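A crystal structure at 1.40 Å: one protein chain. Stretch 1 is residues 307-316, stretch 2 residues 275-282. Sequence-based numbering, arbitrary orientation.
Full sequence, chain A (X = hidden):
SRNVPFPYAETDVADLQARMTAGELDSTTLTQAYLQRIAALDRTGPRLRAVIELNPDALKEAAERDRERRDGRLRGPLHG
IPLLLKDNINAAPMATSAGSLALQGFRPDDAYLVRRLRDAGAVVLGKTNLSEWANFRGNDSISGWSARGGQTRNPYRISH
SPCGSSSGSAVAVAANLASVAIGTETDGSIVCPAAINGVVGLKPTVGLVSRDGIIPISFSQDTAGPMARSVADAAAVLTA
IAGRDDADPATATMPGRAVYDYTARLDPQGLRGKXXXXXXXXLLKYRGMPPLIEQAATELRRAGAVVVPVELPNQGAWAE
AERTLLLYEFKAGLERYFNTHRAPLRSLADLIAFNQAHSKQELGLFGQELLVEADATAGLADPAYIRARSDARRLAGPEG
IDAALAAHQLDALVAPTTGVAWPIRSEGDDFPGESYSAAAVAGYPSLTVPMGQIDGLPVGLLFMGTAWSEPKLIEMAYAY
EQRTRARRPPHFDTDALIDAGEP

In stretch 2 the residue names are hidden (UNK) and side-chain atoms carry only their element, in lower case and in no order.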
# COMPACT_ATOMS: atom_id res chain seq x y z
N VAL A 307 8.61 -25.59 -6.44
CA VAL A 307 9.39 -24.42 -6.05
C VAL A 307 10.84 -24.66 -6.41
O VAL A 307 11.46 -25.63 -5.96
CB VAL A 307 9.29 -24.15 -4.52
CG1 VAL A 307 10.13 -22.94 -4.15
CG2 VAL A 307 7.84 -23.93 -4.13
N VAL A 308 11.39 -23.78 -7.24
CA VAL A 308 12.78 -23.91 -7.66
C VAL A 308 13.54 -22.62 -7.41
O VAL A 308 13.01 -21.53 -7.57
CB VAL A 308 12.89 -24.28 -9.15
CG1 VAL A 308 12.25 -25.64 -9.40
CG2 VAL A 308 12.22 -23.21 -10.00
N PRO A 309 14.82 -22.74 -7.01
CA PRO A 309 15.64 -21.56 -6.75
C PRO A 309 16.03 -20.89 -8.07
O PRO A 309 16.48 -21.57 -9.00
CB PRO A 309 16.84 -22.14 -6.02
CG PRO A 309 17.00 -23.48 -6.66
CD PRO A 309 15.57 -23.98 -6.74
N VAL A 310 15.86 -19.58 -8.14
CA VAL A 310 16.20 -18.84 -9.35
C VAL A 310 16.76 -17.47 -9.01
O VAL A 310 16.55 -16.95 -7.91
CB VAL A 310 14.97 -18.66 -10.27
CG1 VAL A 310 14.36 -20.02 -10.61
CG2 VAL A 310 13.94 -17.76 -9.61
N GLU A 311 17.47 -16.88 -9.97
CA GLU A 311 18.04 -15.56 -9.80
C GLU A 311 17.32 -14.62 -10.75
O GLU A 311 17.06 -14.97 -11.90
CB GLU A 311 19.54 -15.56 -10.10
CG GLU A 311 20.37 -16.38 -9.13
CD GLU A 311 21.86 -16.28 -9.41
OE1 GLU A 311 22.28 -16.67 -10.52
OE2 GLU A 311 22.60 -15.82 -8.52
N LEU A 312 17.00 -13.42 -10.27
CA LEU A 312 16.31 -12.44 -11.09
C LEU A 312 17.32 -11.74 -12.00
O LEU A 312 18.24 -11.09 -11.52
CB LEU A 312 15.61 -11.40 -10.21
CG LEU A 312 14.79 -10.34 -10.93
CD1 LEU A 312 13.60 -10.98 -11.62
CD2 LEU A 312 14.31 -9.29 -9.92
N PRO A 313 17.16 -11.89 -13.32
CA PRO A 313 18.09 -11.24 -14.24
C PRO A 313 18.02 -9.72 -14.09
O PRO A 313 16.94 -9.16 -13.90
CB PRO A 313 17.60 -11.70 -15.62
CG PRO A 313 16.97 -13.03 -15.33
CD PRO A 313 16.22 -12.75 -14.05
N ASN A 314 19.18 -9.06 -14.15
CA ASN A 314 19.27 -7.61 -14.04
C ASN A 314 18.89 -7.04 -12.68
O ASN A 314 18.58 -5.85 -12.57
CB ASN A 314 18.41 -6.94 -15.12
CG ASN A 314 18.96 -7.16 -16.51
OD1 ASN A 314 20.12 -6.86 -16.79
ND2 ASN A 314 18.13 -7.69 -17.40
N GLN A 315 18.92 -7.87 -11.64
CA GLN A 315 18.59 -7.43 -10.29
C GLN A 315 19.26 -6.11 -9.92
O GLN A 315 20.49 -6.03 -9.83
CB GLN A 315 18.98 -8.52 -9.28
CG GLN A 315 19.02 -8.06 -7.83
CD GLN A 315 17.66 -7.68 -7.29
OE1 GLN A 315 16.99 -6.79 -7.82
NE2 GLN A 315 17.24 -8.35 -6.22
N GLY A 316 18.45 -5.07 -9.73
CA GLY A 316 18.97 -3.76 -9.35
C GLY A 316 19.65 -2.94 -10.43
O GLY A 316 20.08 -1.82 -10.17
N UNK A 275 3.93 -23.21 -10.50
CA UNK A 275 5.38 -23.27 -10.50
C UNK A 275 5.88 -21.94 -9.96
O UNK A 275 5.52 -20.88 -10.47
n UNK A 275 7.42 -24.93 -14.01
c UNK A 275 5.51 -24.92 -12.45
c UNK A 275 8.33 -25.81 -13.60
c UNK A 275 5.98 -25.11 -13.89
n UNK A 275 7.95 -26.96 -13.05
n UNK A 275 9.62 -25.53 -13.72
c UNK A 275 5.90 -23.54 -11.91
N UNK A 276 6.70 -22.00 -8.92
CA UNK A 276 7.21 -20.81 -8.26
C UNK A 276 8.73 -20.76 -8.21
O UNK A 276 9.39 -21.77 -7.97
c UNK A 276 7.32 -19.58 -6.06
c UNK A 276 5.16 -20.61 -6.83
c UNK A 276 6.68 -20.74 -6.81
c UNK A 276 4.53 -20.67 -5.45
N UNK A 277 9.27 -19.57 -8.43
CA UNK A 277 10.70 -19.38 -8.36
C UNK A 277 11.07 -18.65 -7.08
O UNK A 277 10.59 -17.53 -6.84
N UNK A 278 11.88 -19.28 -6.23
CA UNK A 278 12.32 -18.67 -4.98
C UNK A 278 13.57 -17.86 -5.30
O UNK A 278 14.62 -18.42 -5.61
c UNK A 278 12.24 -18.26 -1.94
c UNK A 278 13.45 -20.44 -1.70
c UNK A 278 12.63 -19.74 -3.94
c UNK A 278 13.20 -19.25 -2.60
N UNK A 279 13.46 -16.54 -5.21
CA UNK A 279 14.56 -15.65 -5.54
C UNK A 279 15.77 -15.76 -4.61
O UNK A 279 15.65 -15.64 -3.39
c UNK A 279 12.55 -12.50 -6.60
c UNK A 279 13.02 -13.94 -6.68
c UNK A 279 14.07 -14.20 -5.59
c UNK A 279 13.62 -14.23 -8.05
N UNK A 280 16.93 -15.98 -5.21
CA UNK A 280 18.17 -16.12 -4.47
C UNK A 280 18.87 -14.78 -4.30
O UNK A 280 19.38 -14.21 -5.26
c UNK A 280 19.10 -17.09 -5.20
c UNK A 280 18.48 -18.46 -5.44
c UNK A 280 18.16 -19.18 -4.15
n UNK A 280 16.88 -19.38 -3.88
o UNK A 280 19.06 -19.54 -3.39
N UNK A 281 18.87 -14.27 -3.07
CA UNK A 281 19.53 -13.02 -2.75
C UNK A 281 19.99 -13.13 -1.30
O UNK A 281 19.58 -14.05 -0.58
c UNK A 281 17.71 -11.88 -4.09
c UNK A 281 18.58 -11.79 -2.84
o UNK A 281 17.75 -11.74 -1.68
N UNK A 282 20.86 -12.21 -0.85
CA UNK A 282 21.37 -12.24 0.52
C UNK A 282 20.28 -12.16 1.59
O UNK A 282 20.51 -12.51 2.74
c UNK A 282 22.83 -10.98 -0.84
c UNK A 282 21.57 -11.20 -1.66
c UNK A 282 22.30 -11.03 0.56
O HOH W 1 17.65 -12.96 -7.40
O HOH W 2 22.56 -15.36 -5.60

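Position 275 carries a long unbranched run of three carbons, then a nitrogen, then a carbon bearing two more nitrogens, a guanidinium, and its side chain makes no contact with stretch 1. This is Arg275, whose NE and NH2 are hydrogen-bonded elsewhere in the structure.

Position 276 has four carbons, forked at the first, with one arm two carbons long. The CB of position 276 lies 4.3 Å from Val307 CG2 on the face they share, and the carbonyl O of position 276 accepts from Val308 N at 2.9 Å. That is Ile276.

Position 277 has no side-chain atoms. The gap is occupied: Val310 CG2 sits 3.8 Å from the CA of position 277, and an ideal CB here would come within 2.9 Å of Val310 CG2, a clash. The CA of position 277 also makes a CA-H...O contact of 3.3 Å with Val308 O. It is therefore Gly277.

Position 278 shows four carbons forked at the second. It turns to the face of Val307 and Pro309, the CB of position 278 lying 4.1 Å from Val307 CG1. The backbone of position 278 works both ways, N donating to Val308 O at 2.9 Å and O accepting from Val310 N at 3.0 Å. All this makes it Leu278.

Position 279 repeats the four carbons forked at the second, on the face of Val308 and Val310. A terminal carbon of position 279 reaches Val310 CG2 at 3.9 Å and Leu312 CB at 4.1 Å, so the apolar packing continues past the end of the strand. This is Leu279, and the carbon is its CD2.

Position 280 has three carbons, the third carrying one oxygen and one nitrogen, an amide. The amide nitrogen of position 280 lies 3.5 Å from Pro309 CB, and the backbone N of position 280 donates to Val310 O at 2.9 Å. This is Gln280, and Gln280 NE2 folds back to donate to Leu278 O at 3.0 Å.

Position 281 has a carbon bearing one oxygen and one carbon; the terminal carbon of position 281 is 4.1 Å from Gln315 NE2. Hence Thr281.

Position 282 has three carbons closing a ring onto the backbone N, out of reach of stretch 1. This is Pro282.

The rule is a parallel ladder in which alternate residues do the bonding: Val308 and Val310 each use both N and O, while Pro309, lacking an N-H, falls where none is called upon. Side chains then fill the two faces, and Gly277 makes room for Val310. Beyond the ladder, water 1 takes over, donating to Gln280 O and accepting from Leu312 N, both at 3.0 Å.

Stretch 2 275-282: RIGLLQTP
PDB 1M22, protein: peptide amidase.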